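Putative glycyl-glycine endopeptidase lytM (Ruminococcus gnavus, PDB 3NYY) is probably a metalloendopeptidase of the M23 family, whose well-studied relatives cut the glycine-rich cross-bridges of bacterial peptidoglycan. Local coordinates at residues G148-K153 with L184-V190. Residues are numbered along the deposited sequence; the frame is centred on the assembly and turned at random. Where two conformers were deposited one is given.
Sequences GVVTEK and LEKGDPV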
ATOM      1  N   GLY A 148      21.546 -10.864 -13.787  1.00 14.33           N
ATOM      2  CA  GLY A 148      21.499  -9.944 -14.918  1.00 14.64           C
ATOM      3  C   GLY A 148      22.711  -9.084 -15.057  1.00 15.07           C
ATOM      4  O   GLY A 148      23.809  -9.476 -14.611  1.00 15.78           O
ATOM      5  N   VAL A 149      22.542  -7.955 -15.743  1.00 14.66           N
ATOM      6  CA  VAL A 149      23.641  -7.013 -16.014  1.00 14.80           C
ATOM      7  C   VAL A 149      23.134  -5.648 -15.607  1.00 15.92           C
ATOM      8  O   VAL A 149      21.965  -5.337 -15.832  1.00 14.81           O
ATOM      9  CB  VAL A 149      24.043  -7.010 -17.510  1.00 18.37           C
ATOM     10  CG1 VAL A 149      25.095  -5.966 -17.763  1.00 20.13           C
ATOM     11  CG2 VAL A 149      24.496  -8.455 -17.947  1.00 19.68           C
ATOM     12  N   VAL A 150      23.987  -4.850 -14.979  1.00 13.77           N
ATOM     13  CA  VAL A 150      23.658  -3.466 -14.637  1.00 14.97           C
ATOM     14  C   VAL A 150      23.604  -2.666 -15.936  1.00 14.81           C
ATOM     15  O   VAL A 150      24.623  -2.498 -16.614  1.00 16.15           O
ATOM     16  CB  VAL A 150      24.687  -2.806 -13.680  1.00 13.97           C
ATOM     17  CG1 VAL A 150      24.257  -1.352 -13.367  1.00 12.99           C
ATOM     18  CG2 VAL A 150      24.838  -3.642 -12.394  1.00 15.18           C
ATOM     19  N   THR A 151      22.413  -2.208 -16.289  1.00 13.12           N
ATOM     20  CA  THR A 151      22.097  -1.493 -17.525  0.50 12.58           C
ATOM     21  C   THR A 151      22.082   0.017 -17.367  1.00 14.92           C
ATOM     22  O   THR A 151      22.450   0.744 -18.295  1.00 17.82           O
ATOM     23  CB  THR A 151      20.710  -1.936 -18.037  0.50 11.19           C
ATOM     24  OG1 THR A 151      20.735  -3.348 -18.236  0.50 15.42           O
ATOM     25  CG2 THR A 151      20.300  -1.217 -19.331  0.50 15.71           C
ATOM     26  N   GLU A 152      21.566   0.486 -16.216  1.00 14.51           N
ATOM     27  CA  GLU A 152      21.584   1.907 -15.903  0.50 14.86           C
ATOM     28  C   GLU A 152      21.931   2.089 -14.441  1.00 13.11           C
ATOM     29  O   GLU A 152      21.581   1.245 -13.588  1.00 13.33           O
ATOM     30  CB  GLU A 152      20.229   2.558 -16.226  0.50 16.79           C
ATOM     31  CG  GLU A 152      19.981   2.716 -17.727  0.50 20.75           C
ATOM     32  CD  GLU A 152      18.658   3.373 -18.072  0.50 24.33           C
ATOM     33  OE1 GLU A 152      17.632   3.001 -17.472  0.50 25.96           O
ATOM     34  OE2 GLU A 152      18.639   4.253 -18.961  0.50 27.48           O
ATOM     35  N   LYS A 153      22.612   3.188 -14.139  1.00 13.94           N
ATOM     36  CA  LYS A 153      22.962   3.524 -12.765  1.00 13.12           C
ATOM     37  C   LYS A 153      23.165   5.017 -12.667  1.00 14.84           C
ATOM     38  O   LYS A 153      24.037   5.582 -13.341  1.00 17.47           O
ATOM     39  CB  LYS A 153      24.212   2.813 -12.315  1.00 14.48           C
ATOM     40  CG  LYS A 153      24.566   3.073 -10.831  1.00 17.13           C
ATOM     41  CD  LYS A 153      26.019   2.717 -10.578  1.00 19.52           C
ATOM     42  CE  LYS A 153      26.432   2.979  -9.099  1.00 22.25           C
ATOM     43  NZ  LYS A 153      27.907   3.119  -9.016  1.00 20.77           N
ATOM     44  N   LEU A 184      29.004  -1.165  -7.813  1.00 16.46           N
ATOM     45  CA  LEU A 184      28.576  -1.688  -9.101  1.00 17.43           C
ATOM     46  C   LEU A 184      28.644  -0.576 -10.145  1.00 18.86           C
ATOM     47  O   LEU A 184      28.393   0.609  -9.847  1.00 20.81           O
ATOM     48  CB  LEU A 184      27.135  -2.219  -9.047  1.00 17.05           C
ATOM     49  CG  LEU A 184      26.866  -3.413  -8.159  1.00 16.33           C
ATOM     50  CD1 LEU A 184      25.344  -3.582  -7.967  1.00 17.99           C
ATOM     51  CD2 LEU A 184      27.476  -4.684  -8.711  1.00 21.21           C
ATOM     52  N   GLU A 185      28.991  -0.971 -11.362  1.00 19.16           N
ATOM     53  CA  GLU A 185      29.015  -0.055 -12.482  1.00 20.57           C
ATOM     54  C   GLU A 185      28.251  -0.670 -13.620  1.00 19.57           C
ATOM     55  O   GLU A 185      28.095  -1.897 -13.680  1.00 18.41           O
ATOM     56  CB  GLU A 185      30.436   0.175 -12.980  1.00 22.82           C
ATOM     57  CG  GLU A 185      31.370   0.696 -11.908  1.00 32.47           C
ATOM     58  CD  GLU A 185      32.593   1.369 -12.498  1.00 49.66           C
ATOM     59  OE1 GLU A 185      32.425   2.402 -13.185  1.00 56.88           O
ATOM     60  OE2 GLU A 185      33.710   0.864 -12.279  1.00 61.14           O
ATOM     61  N   LYS A 186      27.762   0.188 -14.509  1.00 19.92           N
ATOM     62  CA  LYS A 186      27.140  -0.261 -15.727  1.00 19.77           C
ATOM     63  C   LYS A 186      27.985  -1.278 -16.411  1.00 19.25           C
ATOM     64  O   LYS A 186      29.211  -1.078 -16.534  1.00 19.31           O
ATOM     65  CB  LYS A 186      26.884   0.894 -16.697  1.00 22.25           C
ATOM     66  CG  LYS A 186      25.661   1.688 -16.323  1.00 32.80           C
ATOM     67  CD  LYS A 186      25.594   3.043 -17.027  1.00 38.47           C
ATOM     68  CE  LYS A 186      25.327   2.920 -18.513  1.00 44.02           C
ATOM     69  NZ  LYS A 186      25.192   4.286 -19.129  1.00 43.27           N
ATOM     70  N   GLY A 187      27.343  -2.358 -16.860  1.00 16.64           N
ATOM     71  CA  GLY A 187      28.041  -3.467 -17.525  1.00 17.26           C
ATOM     72  C   GLY A 187      28.419  -4.623 -16.619  1.00 17.99           C
ATOM     73  O   GLY A 187      28.729  -5.700 -17.111  1.00 20.48           O
ATOM     74  N   ASP A 188      28.413  -4.418 -15.302  1.00 15.88           N
ATOM     75  CA  ASP A 188      28.768  -5.464 -14.352  1.00 16.18           C
ATOM     76  C   ASP A 188      27.670  -6.519 -14.291  1.00 18.93           C
ATOM     77  O   ASP A 188      26.488  -6.201 -14.275  1.00 15.88           O
ATOM     78  CB  ASP A 188      28.972  -4.906 -12.947  1.00 16.63           C
ATOM     79  CG  ASP A 188      30.299  -4.151 -12.771  1.00 19.52           C
ATOM     80  OD1 ASP A 188      31.165  -4.193 -13.690  1.00 22.95           O
ATOM     81  OD2 ASP A 188      30.439  -3.517 -11.708  1.00 22.76           O
ATOM     82  N   PRO A 189      28.058  -7.785 -14.238  1.00 17.71           N
ATOM     83  CA  PRO A 189      27.124  -8.857 -14.026  1.00 17.68           C
ATOM     84  C   PRO A 189      26.713  -8.907 -12.552  1.00 18.42           C
ATOM     85  O   PRO A 189      27.533  -8.632 -11.685  1.00 22.03           O
ATOM     86  CB  PRO A 189      27.948 -10.099 -14.420  1.00 19.74           C
ATOM     87  CG  PRO A 189      29.352  -9.742 -14.009  1.00 21.56           C
ATOM     88  CD  PRO A 189      29.464  -8.272 -14.339  1.00 19.37           C
ATOM     89  N   VAL A 190      25.464  -9.277 -12.282  1.00 15.95           N
ATOM     90  CA  VAL A 190      24.962  -9.510 -10.937  1.00 15.09           C
ATOM     91  C   VAL A 190      24.284 -10.896 -10.886  1.00 13.94           C
ATOM     92  O   VAL A 190      23.762 -11.394 -11.908  1.00 15.99           O
ATOM     93  CB  VAL A 190      23.970  -8.410 -10.422  1.00 16.68           C
ATOM     94  CG1 VAL A 190      24.717  -7.055 -10.298  1.00 17.45           C
ATOM     95  CG2 VAL A 190      22.733  -8.321 -11.251  1.00 17.33           C
TER
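Val150 packs against the backbone of the Glu185-Asp188 segment, a type II beta turn that leads into the short strand 189-190, an antiparallel edge partner of strand 148-153 in the M23 peptidase sheet. Packing is tightest here. The CB of Val150 lies 3.5 Å from Glu185 O, and its rotamer places CG2 beside the backbone N, where this methyl meets Asp188 O at 3.6 Å and also reaches Val190 CG1; Ile163 and Ile165 of strand 162-166 touch this buried valine as well. Both backbone polar atoms of Val150 are bonded across the contact: Val150 N donates to Asp188 O, and Gly187 N meets Val150 O at 2.7 Å, in the carbonyl plane and almost straight (177°). At the start of strand 148-153, Gly148 and Val190 form a hydrogen-bonded pair, both donors standing above the acceptor carbonyl planes. The turn is braced internally by Glu185 N, which approaches Asp188 OD2 from above the carboxylate plane. Toward solvent the contact thins: Val149 CG1 merely rests 3.7 Å from Gly187 O, and the bent chain of Lys186 passes Thr151 O with its CE at 3.6 Å. Lys153, its CG anti to the backbone N (chi1 -176°) and its chain extended beyond, carries its ammonium group to Leu184 O. Lacking that group, an alanine here is likely to leave the carbonyl without this donor and the start of the loop less firmly held. NZ sits 2.7 Å from Leu184 O, nearly in line with the C=O bond.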